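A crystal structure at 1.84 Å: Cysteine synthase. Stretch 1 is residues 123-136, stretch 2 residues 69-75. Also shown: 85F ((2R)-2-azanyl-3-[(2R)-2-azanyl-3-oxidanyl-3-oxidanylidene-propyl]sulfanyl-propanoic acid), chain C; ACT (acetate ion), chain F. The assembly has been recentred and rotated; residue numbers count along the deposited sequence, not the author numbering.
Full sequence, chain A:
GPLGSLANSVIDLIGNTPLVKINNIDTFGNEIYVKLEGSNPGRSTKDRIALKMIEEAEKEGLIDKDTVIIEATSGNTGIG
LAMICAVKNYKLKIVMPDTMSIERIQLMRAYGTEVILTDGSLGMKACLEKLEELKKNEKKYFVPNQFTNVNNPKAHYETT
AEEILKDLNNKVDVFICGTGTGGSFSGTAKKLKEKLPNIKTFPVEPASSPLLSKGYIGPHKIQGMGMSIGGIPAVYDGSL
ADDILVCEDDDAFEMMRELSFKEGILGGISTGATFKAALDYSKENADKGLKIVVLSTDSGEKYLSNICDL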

ATOM      1  N   GLY A 123      11.250  22.351  12.790  1.00 20.61           N
ATOM      2  CA  GLY A 123      11.631  21.603  11.591  1.00 20.08           C
ATOM      3  C   GLY A 123      12.593  20.439  11.854  1.00 19.32           C
ATOM      4  O   GLY A 123      12.757  20.006  13.005  1.00 17.49           O
ATOM      5  N   MET A 124      13.222  19.941  10.792  1.00 18.49           N
ATOM      6  CA  MET A 124      14.126  18.774  10.905  1.00 19.26           C
ATOM      7  C   MET A 124      15.432  19.092  11.629  1.00 18.44           C
ATOM      8  O   MET A 124      16.107  18.188  12.124  1.00 17.44           O
ATOM      9  CB  MET A 124      14.446  18.189   9.527  1.00 20.08           C
ATOM     10  CG  MET A 124      13.228  17.605   8.811  1.00 22.64           C
ATOM     11  SD  MET A 124      12.467  16.252   9.751  1.00 26.58           S
ATOM     12  CE  MET A 124      13.911  15.281  10.011  1.00 18.28           C
ATOM     13  N   LYS A 125      15.808  20.368  11.680  1.00 17.88           N
ATOM     14  CA  LYS A 125      16.988  20.784  12.451  1.00 17.78           C
ATOM     15  C   LYS A 125      16.878  20.300  13.900  1.00 16.47           C
ATOM     16  O   LYS A 125      17.860  19.818  14.472  1.00 16.26           O
ATOM     17  CB  LYS A 125      17.123  22.311  12.389  1.00 19.92           C
ATOM     18  CG  LYS A 125      18.169  22.935  13.297  1.00 23.73           C
ATOM     19  CD  LYS A 125      18.179  24.472  13.226  1.00 25.21           C
ATOM     20  CE  LYS A 125      16.897  25.134  12.705  1.00 27.87           C
ATOM     21  NZ  LYS A 125      15.609  25.065  13.500  1.00 30.87           N
ATOM     22  N   ALA A 126      15.697  20.434  14.490  1.00 15.17           N
ATOM     23  CA  ALA A 126      15.443  19.996  15.857  1.00 15.16           C
ATOM     24  C   ALA A 126      15.618  18.484  15.997  1.00 14.77           C
ATOM     25  O   ALA A 126      16.157  18.012  16.998  1.00 14.62           O
ATOM     26  CB  ALA A 126      14.038  20.408  16.318  1.00 15.24           C
ATOM     27  N   CYS A 127      15.148  17.739  14.995  1.00 14.87           N
ATOM     28  CA  CYS A 127      15.319  16.283  14.975  1.00 15.56           C
ATOM     29  C   CYS A 127      16.790  15.881  14.976  1.00 16.06           C
ATOM     30  O   CYS A 127      17.205  15.016  15.755  1.00 16.97           O
ATOM     31  CB  CYS A 127      14.648  15.698  13.740  1.00 15.27           C
ATOM     32  SG  CYS A 127      12.880  16.078  13.679  1.00 16.71           S
ATOM     33  N   LEU A 128      17.568  16.492  14.076  1.00 16.84           N
ATOM     34  CA  LEU A 128      19.000  16.206  13.984  1.00 17.76           C
ATOM     35  C   LEU A 128      19.727  16.580  15.285  1.00 19.94           C
ATOM     36  O   LEU A 128      20.585  15.824  15.779  1.00 20.38           O
ATOM     37  CB  LEU A 128      19.625  16.894  12.755  1.00 18.26           C
ATOM     38  CG  LEU A 128      19.313  16.305  11.365  1.00 18.60           C
ATOM     39  CD1 LEU A 128      19.817  17.233  10.279  1.00 18.67           C
ATOM     40  CD2 LEU A 128      19.997  14.955  11.182  1.00 17.63           C
ATOM     41  N   GLU A 129      19.373  17.720  15.876  1.00 19.97           N
ATOM     42  CA  GLU A 129      19.976  18.115  17.140  1.00 21.15           C
ATOM     43  C   GLU A 129      19.658  17.103  18.256  1.00 20.26           C
ATOM     44  O   GLU A 129      20.523  16.781  19.077  1.00 17.79           O
ATOM     45  CB  GLU A 129      19.527  19.525  17.539  1.00 25.13           C
ATOM     46  CG  GLU A 129      20.105  20.615  16.632  1.00 28.20           C
ATOM     47  CD  GLU A 129      19.534  21.995  16.929  1.00 33.28           C
ATOM     48  OE1 GLU A 129      18.579  22.089  17.729  1.00 36.41           O
ATOM     49  OE2 GLU A 129      20.035  22.982  16.347  1.00 36.27           O
ATOM     50  N   LYS A 130      18.438  16.571  18.266  1.00 18.90           N
ATOM     51  CA  LYS A 130      18.058  15.585  19.277  1.00 20.32           C
ATOM     52  C   LYS A 130      18.907  14.294  19.159  1.00 19.37           C
ATOM     53  O   LYS A 130      19.168  13.613  20.174  1.00 17.62           O
ATOM     54  CB  LYS A 130      16.560  15.272  19.167  1.00 22.13           C
ATOM     55  CG  LYS A 130      16.016  14.281  20.176  1.00 24.39           C
ATOM     56  CD  LYS A 130      16.012  14.844  21.589  1.00 26.07           C
ATOM     57  CE  LYS A 130      15.240  13.928  22.529  1.00 29.43           C
ATOM     58  NZ  LYS A 130      15.075  14.526  23.893  1.00 31.06           N
ATOM     59  N   LEU A 131      19.336  13.958  17.940  1.00 18.67           N
ATOM     60  CA  LEU A 131      20.155  12.749  17.757  1.00 21.05           C
ATOM     61  C   LEU A 131      21.406  12.781  18.629  1.00 21.79           C
ATOM     62  O   LEU A 131      21.846  11.728  19.120  1.00 20.95           O
ATOM     63  CB  LEU A 131      20.577  12.540  16.296  1.00 22.27           C
ATOM     64  CG  LEU A 131      19.481  12.345  15.254  1.00 21.77           C
ATOM     65  CD1 LEU A 131      20.096  12.073  13.896  1.00 21.67           C
ATOM     66  CD2 LEU A 131      18.535  11.214  15.635  1.00 23.95           C
ATOM     67  N   GLU A 132      21.948  13.984  18.871  1.00 22.20           N
ATOM     68  CA  GLU A 132      23.169  14.130  19.666  1.00 23.44           C
ATOM     69  C   GLU A 132      23.006  13.556  21.053  1.00 24.03           C
ATOM     70  O   GLU A 132      23.893  12.850  21.551  1.00 26.55           O
ATOM     71  CB  GLU A 132      23.632  15.602  19.747  1.00 23.76           C
ATOM     72  CG  GLU A 132      24.026  16.188  18.402  1.00 23.90           C
ATOM     73  CD  GLU A 132      25.039  15.301  17.684  1.00 26.22           C
ATOM     74  OE1 GLU A 132      25.967  14.823  18.372  1.00 27.18           O
ATOM     75  OE2 GLU A 132      24.868  15.040  16.473  1.00 24.33           O
ATOM     76  N   GLU A 133      21.862  13.841  21.659  1.00 25.22           N
ATOM     77  CA  GLU A 133      21.459  13.281  22.939  1.00 26.62           C
ATOM     78  C   GLU A 133      21.265  11.751  22.893  1.00 26.10           C
ATOM     79  O   GLU A 133      21.730  11.034  23.766  1.00 25.42           O
ATOM     80  CB  GLU A 133      20.168  14.011  23.329  1.00 31.03           C
ATOM     81  CG  GLU A 133      19.490  13.696  24.638  1.00 35.37           C
ATOM     82  CD  GLU A 133      18.268  14.606  24.829  1.00 37.57           C
ATOM     83  OE1 GLU A 133      18.351  15.815  24.511  1.00 39.94           O
ATOM     84  OE2 GLU A 133      17.210  14.100  25.256  1.00 41.37           O
ATOM     85  N   LEU A 134      20.606  11.233  21.870  1.00 23.38           N
ATOM     86  CA  LEU A 134      20.425   9.786  21.780  1.00 24.08           C
ATOM     87  C   LEU A 134      21.777   9.053  21.627  1.00 24.33           C
ATOM     88  O   LEU A 134      21.955   7.951  22.145  1.00 23.24           O
ATOM     89  CB  LEU A 134      19.487   9.441  20.637  1.00 23.87           C
ATOM     90  CG  LEU A 134      18.102  10.102  20.680  1.00 25.12           C
ATOM     91  CD1 LEU A 134      17.250   9.594  19.528  1.00 24.98           C
ATOM     92  CD2 LEU A 134      17.435   9.860  22.029  1.00 25.57           C
ATOM     93  N   LYS A 135      22.726   9.670  20.927  1.00 23.43           N
ATOM     94  CA  LYS A 135      24.037   9.031  20.700  1.00 24.64           C
ATOM     95  C   LYS A 135      24.844   8.832  21.984  1.00 25.46           C
ATOM     96  O   LYS A 135      25.556   7.830  22.134  1.00 23.20           O
ATOM     97  CB  LYS A 135      24.837   9.807  19.642  1.00 22.83           C
ATOM     98  CG  LYS A 135      24.246   9.630  18.264  1.00 21.72           C
ATOM     99  CD  LYS A 135      25.094  10.223  17.135  1.00 21.87           C
ATOM    100  CE  LYS A 135      25.206  11.725  17.176  1.00 20.28           C
ATOM    101  NZ  LYS A 135      25.814  12.347  15.963  1.00 18.15           N
ATOM    102  N   LYS A 136      24.721   9.772  22.923  1.00 28.84           N
ATOM    103  CA  LYS A 136      25.433   9.684  24.206  1.00 32.63           C
ATOM    104  C   LYS A 136      24.963   8.506  25.082  1.00 31.81           C
ATOM    105  O   LYS A 136      25.720   8.000  25.906  1.00 33.06           O
ATOM    106  CB  LYS A 136      25.333  11.019  24.975  1.00 35.24           C
ATOM    107  CG  LYS A 136      25.892  12.198  24.192  1.00 38.50           C
ATOM    108  CD  LYS A 136      26.012  13.489  25.004  1.00 42.35           C
ATOM    109  CE  LYS A 136      26.433  14.650  24.093  1.00 43.94           C
ATOM    110  NZ  LYS A 136      26.907  15.859  24.833  1.00 47.71           N
TER
HETATM  111  N   85F C 501      10.979  12.683   3.174  1.00 14.23           N
HETATM  112  CA  85F C 501      12.102  12.576   4.128  1.00 13.70           C
HETATM  113  CB  85F C 501      12.411  13.953   4.755  1.00 15.71           C
HETATM  114  SG  85F C 501      13.148  15.113   3.630  1.00 18.25           S
HETATM  115  CD  85F C 501      13.530  16.589   4.598  1.00 16.79           C
HETATM  116  CE  85F C 501      12.301  17.283   5.242  1.00 16.87           C
HETATM  117  NZ2 85F C 501      11.226  17.504   4.265  1.00 16.00           N
HETATM  118  CZ1 85F C 501      12.773  18.658   5.785  1.00 17.16           C
HETATM  119  OH1 85F C 501      11.854  19.438   6.176  1.00 16.22           O
HETATM  120  OH2 85F C 501      14.001  18.954   5.810  1.00 15.94           O
HETATM  121  C   85F C 501      11.800  11.571   5.219  1.00 13.13           C
HETATM  122  OXT 85F C 501      10.969  10.688   4.956  1.00 11.94           O
HETATM  123  O   85F C 501      12.443  11.672   6.294  1.00 13.72           O
HETATM  124  C   ACT F 504      24.772  12.347  12.530  1.00 18.46           C
HETATM  125  O   ACT F 504      25.104  12.069  11.376  1.00 18.35           O
HETATM  126  OXT ACT F 504      25.206  11.702  13.493  1.00 18.95           O
HETATM  127  CH3 ACT F 504      23.828  13.498  12.743  1.00 20.84           C
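Stretch 2 (69-75) IIEATSG

Stretch 2 lies on stretch 1 as a buried β-strand packed nearly antiparallel along one face of an α-helix, packed mainly through apolar side chains, with no hydrogen bond passing between the two. Residues 69-72 are extended, and the chain then leaves the strand through Thr73 and Ser74 to Gly75, which takes the N-cap position of a following helix. The strand and helix axes approach to 7.8 Å, and their N-to-C directions differ by 156°, so Ala72 pairs with Cys127 and Ile70, earlier in the strand, with Leu131, one helical turn later.

The strand obeys simple alternation: Ile70 and Ala72 point their CA-to-CB bonds toward the helix, Glu71 away. The helix answers with Met124, Cys127, Leu131 and Leu134, spaced three or four residues apart and all directed toward the strand.

The backbones come closest where the strand residue is small. Across Cys127 and Ala72 the CA atoms are 5.4 Å apart, and Cys127 CB meets Ala72 CB at 3.6 Å. Larger neighbours fill in around that methyl: Leu128 CD2 lies 3.9 Å from Ala72 CB, Met124 CE 4.0 Å and Leu131 CD1 4.1 Å. Leu128 starts sideways, but its end comes nearer. At Ile70 the backbones stand wider, 7.2 Å from Leu131 CA to Ile70 CA, and branched side chains occupy the gap; Leu131 CD2 reaches Ile70 CG2 at 3.4 Å, and Leu134 CD1 reaches the same CG2 at 3.8 Å.

Beyond the strand, Met124, m at all three chi angles, carries the contact onto the loop backbone, its CE 3.5 Å from Thr73 N and its SD 3.9 Å from Ser74 N. That loop also serves the ligand: Thr73 OG1 and Ser74 N donate hydrogen bonds to 85F O at 2.7 and 2.9 Å.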

ATOM      1  N   ILE A  69      20.156   1.608  15.429  1.00 11.44           N
ATOM      2  CA  ILE A  69      20.047   2.487  14.283  1.00 11.58           C
ATOM      3  C   ILE A  69      19.257   3.709  14.780  1.00 11.33           C
ATOM      4  O   ILE A  69      18.246   3.548  15.448  1.00 10.77           O
ATOM      5  CB  ILE A  69      19.322   1.823  13.098  1.00 11.68           C
ATOM      6  CG1 ILE A  69      19.908   0.432  12.813  1.00 11.87           C
ATOM      7  CG2 ILE A  69      19.342   2.730  11.874  1.00 10.79           C
ATOM      8  CD1 ILE A  69      21.410   0.385  12.655  1.00 12.10           C
ATOM      9  N   ILE A  70      19.750   4.900  14.471  1.00 11.65           N
ATOM     10  CA  ILE A  70      19.130   6.164  14.917  1.00 12.03           C
ATOM     11  C   ILE A  70      19.014   7.109  13.724  1.00 12.18           C
ATOM     12  O   ILE A  70      20.004   7.364  13.036  1.00 11.90           O
ATOM     13  CB  ILE A  70      19.943   6.858  16.031  1.00 12.97           C
ATOM     14  CG1 ILE A  70      20.318   5.893  17.164  1.00 12.56           C
ATOM     15  CG2 ILE A  70      19.124   8.029  16.599  1.00 13.72           C
ATOM     16  CD1 ILE A  70      21.356   6.419  18.165  1.00 12.86           C
ATOM     17  N   GLU A  71      17.809   7.621  13.435  1.00 11.73           N
ATOM     18  CA  GLU A  71      17.603   8.471  12.271  1.00 12.00           C
ATOM     19  C   GLU A  71      16.586   9.565  12.558  1.00 12.43           C
ATOM     20  O   GLU A  71      15.593   9.334  13.267  1.00 12.43           O
ATOM     21  CB  GLU A  71      17.145   7.638  11.035  1.00 12.94           C
ATOM     22  CG  GLU A  71      16.983   8.421   9.725  1.00 13.03           C
ATOM     23  CD  GLU A  71      18.302   8.898   9.104  1.00 14.04           C
ATOM     24  OE1 GLU A  71      19.329   8.944   9.818  1.00 12.84           O
ATOM     25  OE2 GLU A  71      18.310   9.206   7.887  1.00 16.20           O
ATOM     26  N   ALA A  72      16.863  10.748  12.011  1.00 12.20           N
ATOM     27  CA  ALA A  72      15.891  11.844  11.937  1.00 12.08           C
ATOM     28  C   ALA A  72      15.096  11.769  10.625  1.00 12.44           C
ATOM     29  O   ALA A  72      15.674  11.691   9.520  1.00 12.12           O
ATOM     30  CB  ALA A  72      16.593  13.188  12.057  1.00 12.03           C
ATOM     31  N   THR A  73      13.776  11.850  10.741  1.00 12.34           N
ATOM     32  CA  THR A  73      12.925  11.687   9.569  1.00 12.17           C
ATOM     33  C   THR A  73      11.627  12.463   9.715  1.00 12.40           C
ATOM     34  O   THR A  73      11.189  12.739  10.830  1.00 13.13           O
ATOM     35  CB  THR A  73      12.614  10.183   9.357  1.00 11.81           C
ATOM     36  OG1 THR A  73      11.682  10.033   8.278  1.00 11.45           O
ATOM     37  CG2 THR A  73      12.019   9.569  10.580  1.00 12.00           C
ATOM     38  N   SER A  74      11.020  12.808   8.592  1.00 13.49           N
ATOM     39  CA  SER A  74       9.644  13.347   8.592  1.00 13.49           C
ATOM     40  C   SER A  74       8.600  12.242   8.586  1.00 14.07           C
ATOM     41  O   SER A  74       7.393  12.512   8.722  1.00 14.46           O
ATOM     42  CB  SER A  74       9.421  14.278   7.405  1.00 14.39           C
ATOM     43  OG  SER A  74       9.574  13.583   6.191  1.00 15.53           O
ATOM     44  N   GLY A  75       9.042  11.006   8.377  1.00 13.03           N
ATOM     45  CA  GLY A  75       8.177   9.852   8.476  1.00 13.01           C
ATOM     46  C   GLY A  75       8.593   8.700   7.578  1.00 12.33           C
ATOM     47  O   GLY A  75       8.818   7.593   8.060  1.00 11.98           O
TER